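Long-range contacts in citrinin polyketide synthase (Monascus purpureus, PDB 5MPT), which builds, as a non-reducing fungal synthase, the keto-aldehyde precursor of the mycotoxin citrinin, its excised C-methyltransferase domain being the part described here: residues L76-Y81 against F88-Y93; E98-D103 against T110-P115. All coordinates share one frame; numbering follows the deposited sequence.

Interaction 1 of 2, residues L76-Y81 against F88-Y93; sequences LERVPY and FMNLIY
In the helix-turn-helix family region of the C-methyltransferase domain, the loop that leaves strand 75-76 is held against helix 86-98 chiefly by Met89 and Tyr93 of that helix, which meet Arg78, Val79 and Tyr81 of the loop. The phenol of Tyr93 reaches the loop backbone, where Val79 N donates to Tyr93 OH over 3.1 Å in a nearly straight bond (163°). One water extends this link, donating to Glu77 O and lying in the plane of the Tyr93 ring at its hydroxyl edge, 2.9 Å from Tyr93 OH. Arg78 sends its chain past the same ring. CG stands anti to the backbone N (chi1 -152°), and the guanidinium lies over one face of Tyr93, shifted toward the ring's rim with Tyr93 CE2 over its own centre, the two planes 22° apart. Tyr81 helps set the turn of the guanidinium: Arg78 NE donates in the guanidinium plane to Tyr81 OH at 2.7 Å, and that hydroxyl also bonds to Glu86. Met89 CG sits over the centre of the Tyr81 ring, 3.6 Å from the centroid, as a CH-pi contact, with the sulfur placed obliquely in a Met-aromatic approach. From there the bent methionine chain carries Met89 CE to within 3.8 Å of Val79 CG2. Phe60 of helix 40-62 backs Val79, Met89 and Tyr93. The loop packed across the helix lies within the helix-turn-helix family region of this methyltransferase.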
loop_
_atom_site.group_PDB
_atom_site.type_symbol
_atom_site.label_atom_id
_atom_site.label_comp_id
_atom_site.label_asym_id
_atom_site.label_seq_id
_atom_site.Cartn_x
_atom_site.Cartn_y
_atom_site.Cartn_z
ATOM N N LEU A 76 -5.870 3.374 33.940
ATOM C CA LEU A 76 -4.700 3.935 33.284
ATOM C C LEU A 76 -5.070 5.274 32.672
ATOM O O LEU A 76 -6.111 5.401 32.015
ATOM C CB LEU A 76 -4.172 2.996 32.182
ATOM C CG LEU A 76 -3.804 1.568 32.587
ATOM C CD1 LEU A 76 -3.397 0.736 31.375
ATOM C CD2 LEU A 76 -2.695 1.600 33.577
ATOM N N GLU A 77 -4.216 6.272 32.886
ATOM C CA GLU A 77 -4.423 7.561 32.253
ATOM C C GLU A 77 -3.962 7.521 30.803
ATOM O O GLU A 77 -3.062 6.761 30.431
ATOM C CB GLU A 77 -3.679 8.655 33.020
ATOM C CG GLU A 77 -4.157 8.806 34.463
ATOM C CD GLU A 77 -5.637 9.146 34.544
ATOM O OE1 GLU A 77 -6.046 10.132 33.897
ATOM O OE2 GLU A 77 -6.394 8.422 35.229
ATOM N N ARG A 78 -4.622 8.316 29.971
ATOM C CA ARG A 78 -4.211 8.425 28.583
ATOM C C ARG A 78 -2.801 8.991 28.515
ATOM O O ARG A 78 -2.445 9.894 29.274
ATOM C CB ARG A 78 -5.190 9.321 27.814
ATOM C CG ARG A 78 -5.313 9.023 26.357
ATOM C CD ARG A 78 -6.581 9.627 25.761
ATOM N NE ARG A 78 -6.725 9.264 24.348
ATOM C CZ ARG A 78 -7.260 8.128 23.903
ATOM N NH1 ARG A 78 -7.330 7.899 22.596
ATOM N NH2 ARG A 78 -7.727 7.221 24.754
ATOM N N VAL A 79 -2.000 8.484 27.585
ATOM C CA VAL A 79 -0.650 9.008 27.396
ATOM C C VAL A 79 -0.708 10.346 26.663
ATOM O O VAL A 79 -1.691 10.620 25.970
ATOM C CB VAL A 79 0.237 8.010 26.644
ATOM C CG1 VAL A 79 0.468 6.775 27.528
ATOM C CG2 VAL A 79 -0.364 7.620 25.338
ATOM N N PRO A 80 0.308 11.198 26.799
ATOM C CA PRO A 80 0.348 12.444 26.024
ATOM C C PRO A 80 0.707 12.215 24.567
ATOM O O PRO A 80 1.449 11.288 24.224
ATOM C CB PRO A 80 1.440 13.255 26.726
ATOM C CG PRO A 80 2.310 12.221 27.389
ATOM C CD PRO A 80 1.384 11.140 27.810
ATOM N N TYR A 81 0.194 13.101 23.714
ATOM C CA TYR A 81 0.503 13.037 22.293
ATOM C C TYR A 81 -0.065 14.276 21.634
ATOM O O TYR A 81 -0.945 14.952 22.187
ATOM C CB TYR A 81 -0.051 11.762 21.628
ATOM C CG TYR A 81 -1.529 11.538 21.832
ATOM C CD1 TYR A 81 -2.464 12.150 21.017
ATOM C CD2 TYR A 81 -1.981 10.669 22.803
ATOM C CE1 TYR A 81 -3.824 11.940 21.211
ATOM C CE2 TYR A 81 -3.328 10.454 23.006
ATOM C CZ TYR A 81 -4.243 11.092 22.207
ATOM O OH TYR A 81 -5.576 10.844 22.435
ATOM N N PHE A 88 -5.064 8.228 15.072
ATOM C CA PHE A 88 -4.033 7.199 15.216
ATOM C C PHE A 88 -4.010 6.608 16.624
ATOM O O PHE A 88 -3.986 5.380 16.799
ATOM C CB PHE A 88 -2.689 7.826 14.855
ATOM C CG PHE A 88 -1.517 6.895 14.928
ATOM C CD1 PHE A 88 -1.554 5.639 14.366
ATOM C CD2 PHE A 88 -0.348 7.313 15.544
ATOM C CE1 PHE A 88 -0.452 4.821 14.420
ATOM C CE2 PHE A 88 0.742 6.508 15.592
ATOM C CZ PHE A 88 0.694 5.250 15.011
ATOM N N MET A 89 -4.005 7.460 17.653
ATOM C CA MET A 89 -3.858 6.898 18.980
ATOM C C MET A 89 -5.086 6.113 19.396
ATOM O O MET A 89 -4.968 5.175 20.187
ATOM C CB MET A 89 -3.530 7.994 19.996
ATOM C CG MET A 89 -2.120 8.541 19.774
ATOM S SD MET A 89 -0.833 7.304 19.962
ATOM C CE MET A 89 -1.082 6.804 21.672
ATOM N N ASN A 90 -6.261 6.451 18.874
ATOM C CA ASN A 90 -7.416 5.589 19.109
ATOM C C ASN A 90 -7.217 4.215 18.464
ATOM O O ASN A 90 -7.636 3.191 19.021
ATOM C CB ASN A 90 -8.683 6.260 18.588
ATOM C CG ASN A 90 -9.039 7.515 19.365
ATOM O OD1 ASN A 90 -8.774 7.621 20.570
ATOM N ND2 ASN A 90 -9.633 8.481 18.677
ATOM N N LEU A 91 -6.562 4.168 17.302
ATOM C CA LEU A 91 -6.211 2.885 16.686
ATOM C C LEU A 91 -5.162 2.154 17.522
ATOM O O LEU A 91 -5.249 0.935 17.714
ATOM C CB LEU A 91 -5.705 3.119 15.269
ATOM C CG LEU A 91 -5.454 1.977 14.290
ATOM C CD1 LEU A 91 -5.618 2.543 12.875
ATOM C CD2 LEU A 91 -4.065 1.395 14.472
ATOM N N ILE A 92 -4.186 2.897 18.057
ATOM C CA ILE A 92 -3.145 2.315 18.914
ATOM C C ILE A 92 -3.752 1.687 20.164
ATOM O O ILE A 92 -3.371 0.577 20.578
ATOM C CB ILE A 92 -2.105 3.393 19.270
ATOM C CG1 ILE A 92 -1.266 3.757 18.034
ATOM C CG2 ILE A 92 -1.197 2.910 20.427
ATOM C CD1 ILE A 92 -0.436 2.565 17.476
ATOM N N TYR A 93 -4.638 2.424 20.841
ATOM C CA TYR A 93 -5.296 1.853 22.011
ATOM C C TYR A 93 -6.138 0.656 21.617
ATOM O O TYR A 93 -6.259 -0.311 22.380
ATOM C CB TYR A 93 -6.158 2.898 22.713
ATOM C CG TYR A 93 -5.379 3.727 23.679
ATOM C CD1 TYR A 93 -5.092 3.240 24.941
ATOM C CD2 TYR A 93 -4.911 4.980 23.337
ATOM C CE1 TYR A 93 -4.369 3.973 25.822
ATOM C CE2 TYR A 93 -4.189 5.717 24.210
ATOM C CZ TYR A 93 -3.916 5.213 25.456
ATOM O OH TYR A 93 -3.191 5.966 26.342
HETATM O O HOH W 1 -2.828 4.754 28.908
#

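Interaction 2 of 2, residues E98-D103 against T110-P115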
loop_
_atom_site.group_PDB
_atom_site.type_symbol
_atom_site.label_atom_id
_atom_site.label_comp_id
_atom_site.label_asym_id
_atom_site.label_seq_id
_atom_site.Cartn_x
_atom_site.Cartn_y
_atom_site.Cartn_z
ATOM N N GLU A 98 -7.014 -5.233 21.543
ATOM C CA GLU A 98 -7.048 -6.507 20.832
ATOM C C GLU A 98 -6.018 -7.482 21.386
ATOM O O GLU A 98 -6.251 -8.694 21.374
ATOM C CB GLU A 98 -6.824 -6.296 19.330
ATOM C CG GLU A 98 -8.005 -5.659 18.605
ATOM C CD GLU A 98 -7.665 -5.270 17.170
ATOM O OE1 GLU A 98 -8.363 -4.402 16.598
ATOM O OE2 GLU A 98 -6.687 -5.824 16.618
ATOM N N ALA A 99 -4.878 -6.979 21.856
ATOM C CA ALA A 99 -3.852 -7.796 22.480
ATOM C C ALA A 99 -4.218 -8.174 23.904
ATOM O O ALA A 99 -3.447 -8.884 24.560
ATOM C CB ALA A 99 -2.515 -7.052 22.477
ATOM N N ARG A 100 -5.366 -7.695 24.388
ATOM C CA ARG A 100 -5.914 -8.053 25.692
ATOM C C ARG A 100 -5.047 -7.549 26.843
ATOM O O ARG A 100 -5.060 -8.121 27.931
ATOM C CB ARG A 100 -6.139 -9.563 25.797
ATOM C CG ARG A 100 -7.100 -10.109 24.731
ATOM C CD ARG A 100 -8.440 -9.358 24.684
ATOM N NE ARG A 100 -9.130 -9.321 25.981
ATOM C CZ ARG A 100 -9.450 -8.221 26.663
ATOM N NH1 ARG A 100 -9.165 -7.007 26.200
ATOM N NH2 ARG A 100 -10.080 -8.334 27.828
ATOM N N LEU A 101 -4.311 -6.458 26.626
ATOM C CA LEU A 101 -3.590 -5.831 27.723
ATOM C C LEU A 101 -4.436 -4.801 28.439
ATOM O O LEU A 101 -4.226 -4.559 29.635
ATOM C CB LEU A 101 -2.312 -5.160 27.218
ATOM C CG LEU A 101 -1.287 -6.117 26.619
ATOM C CD1 LEU A 101 -0.149 -5.313 26.017
ATOM C CD2 LEU A 101 -0.769 -7.089 27.697
ATOM N N ILE A 102 -5.371 -4.169 27.728
ATOM C CA ILE A 102 -6.277 -3.203 28.328
ATOM C C ILE A 102 -7.703 -3.567 27.951
ATOM O O ILE A 102 -7.955 -4.281 26.977
ATOM C CB ILE A 102 -5.978 -1.745 27.905
ATOM C CG1 ILE A 102 -6.152 -1.568 26.377
ATOM C CG2 ILE A 102 -4.586 -1.338 28.379
ATOM C CD1 ILE A 102 -6.000 -0.132 25.903
ATOM N N ASP A 103 -8.630 -3.083 28.771
ATOM C CA ASP A 103 -10.038 -2.985 28.439
ATOM C C ASP A 103 -10.382 -1.509 28.334
ATOM O O ASP A 103 -9.946 -0.693 29.159
ATOM C CB ASP A 103 -10.926 -3.656 29.495
ATOM C CG ASP A 103 -10.682 -5.161 29.605
ATOM O OD1 ASP A 103 -10.796 -5.886 28.575
ATOM O OD2 ASP A 103 -10.374 -5.614 30.732
ATOM N N THR A 110 -8.608 0.501 31.432
ATOM C CA THR A 110 -8.260 -0.303 32.592
ATOM C C THR A 110 -7.366 -1.457 32.166
ATOM O O THR A 110 -7.499 -1.987 31.059
ATOM C CB THR A 110 -9.511 -0.827 33.298
ATOM O OG1 THR A 110 -10.312 -1.563 32.368
ATOM C CG2 THR A 110 -10.317 0.336 33.866
ATOM N N ARG A 111 -6.442 -1.824 33.045
ATOM C CA ARG A 111 -5.523 -2.917 32.782
ATOM C C ARG A 111 -6.235 -4.250 32.979
ATOM O O ARG A 111 -7.116 -4.372 33.836
ATOM C CB ARG A 111 -4.315 -2.802 33.715
ATOM C CG ARG A 111 -3.197 -3.799 33.438
ATOM C CD ARG A 111 -2.299 -3.372 32.271
ATOM N NE ARG A 111 -1.129 -4.232 32.262
ATOM C CZ ARG A 111 -1.130 -5.469 31.794
ATOM N NH1 ARG A 111 -2.235 -5.970 31.236
ATOM N NH2 ARG A 111 -0.027 -6.205 31.874
ATOM N N THR A 112 -5.875 -5.243 32.158
ATOM C CA THR A 112 -6.390 -6.596 32.316
ATOM C C THR A 112 -5.447 -7.402 33.202
ATOM O O THR A 112 -4.448 -6.894 33.711
ATOM C CB THR A 112 -6.517 -7.308 30.977
ATOM O OG1 THR A 112 -5.202 -7.554 30.470
ATOM C CG2 THR A 112 -7.318 -6.499 29.975
ATOM N N SER A 113 -5.734 -8.694 33.343
ATOM C CA SER A 113 -4.856 -9.631 34.029
ATOM C C SER A 113 -3.776 -10.201 33.122
ATOM O O SER A 113 -2.943 -10.979 33.592
ATOM C CB SER A 113 -5.679 -10.780 34.599
ATOM O OG SER A 113 -6.385 -11.407 33.548
ATOM N N VAL A 114 -3.768 -9.853 31.841
ATOM C CA VAL A 114 -2.836 -10.470 30.902
ATOM C C VAL A 114 -1.451 -9.849 31.045
ATOM O O VAL A 114 -1.292 -8.639 30.833
ATOM C CB VAL A 114 -3.324 -10.333 29.454
ATOM C CG1 VAL A 114 -2.335 -10.990 28.496
ATOM C CG2 VAL A 114 -4.714 -10.930 29.308
ATOM N N PRO A 115 -0.415 -10.633 31.331
ATOM C CA PRO A 115 0.921 -10.052 31.451
ATOM C C PRO A 115 1.492 -9.625 30.103
ATOM O O PRO A 115 1.284 -10.261 29.060
ATOM C CB PRO A 115 1.740 -11.176 32.099
ATOM C CG PRO A 115 1.072 -12.398 31.691
ATOM C CD PRO A 115 -0.398 -12.087 31.557
HETATM O O HOH W 2 -12.126 0.392 31.044
HETATM O O HOH W 3 -9.704 -3.860 33.036
#
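Thr110 pairs with Asp103 as an antiparallel hydrogen-bonded pair: Asp103 N donates to Thr110 O at 2.8 Å, and Thr110 N returns a bond to Asp103 O. Both side chains lie on one face of the hairpin, and a water accepts from Thr110 OG1 while donating to Asp103 OD2 and Arg111 O. Arg111 forms a non-hydrogen-bonded pair with Ile102, but its side chain folds back beside Leu101. The bend at chi2 (80°) turns CD toward Leu101 O, which then takes Arg111 NH1 on a lone pair at 2.9 Å and Thr112 N from above the carbonyl plane at 3.1 Å. Arg111 NH1 and NH2 also grip Val114 O end-on, from one face of its plane. At Thr112, OG1 donates to Arg100 O across 2.6 Å and accepts from Val114 N, closing an ST turn; the methyl Thr112 CG2 lies 3.3 Å from Asp103 OD2. Asp103 OD1 meanwhile receives Arg100 NH2 in a salt bridge of 2.7 Å through its syn lone pair. Val114 lays CG2 against Arg100 O at 3.1 Å; Arg100, which has positive phi, is the first residue past helix 86-98 and closes it in a Schellman motif. Leu101 packs on helix 40-62, Ile102 rests on helix 86-98, and Arg111 joins the strand to Tyr73 and Gln74 through backbone bonds and to Ile67 O through NE.

How the interactions relate
Helix 86-98 is common to both contacts: interaction 1 uses its first two turns, interaction 2 the exit from its C-terminal end into the hairpin of strands 102-105 and 108-111. In both, buried residues (Val79, Met89, Tyr93; Leu101, Ile102, Arg111) lie beside exposed ones, so neither is wholly core. The loop on the helix relies mainly on side chains: aromatic rings, a methionine and an arginine, with one backbone N-H bonded to a phenol. The hairpin relies on backbone pairing, reinforced by Arg111 and Thr112, which bond to carbonyls, and by an arginine-aspartate salt bridge. The two meet where Ile102 packs by CD1 against Tyr93 O and by CG2 against Leu76 CD1.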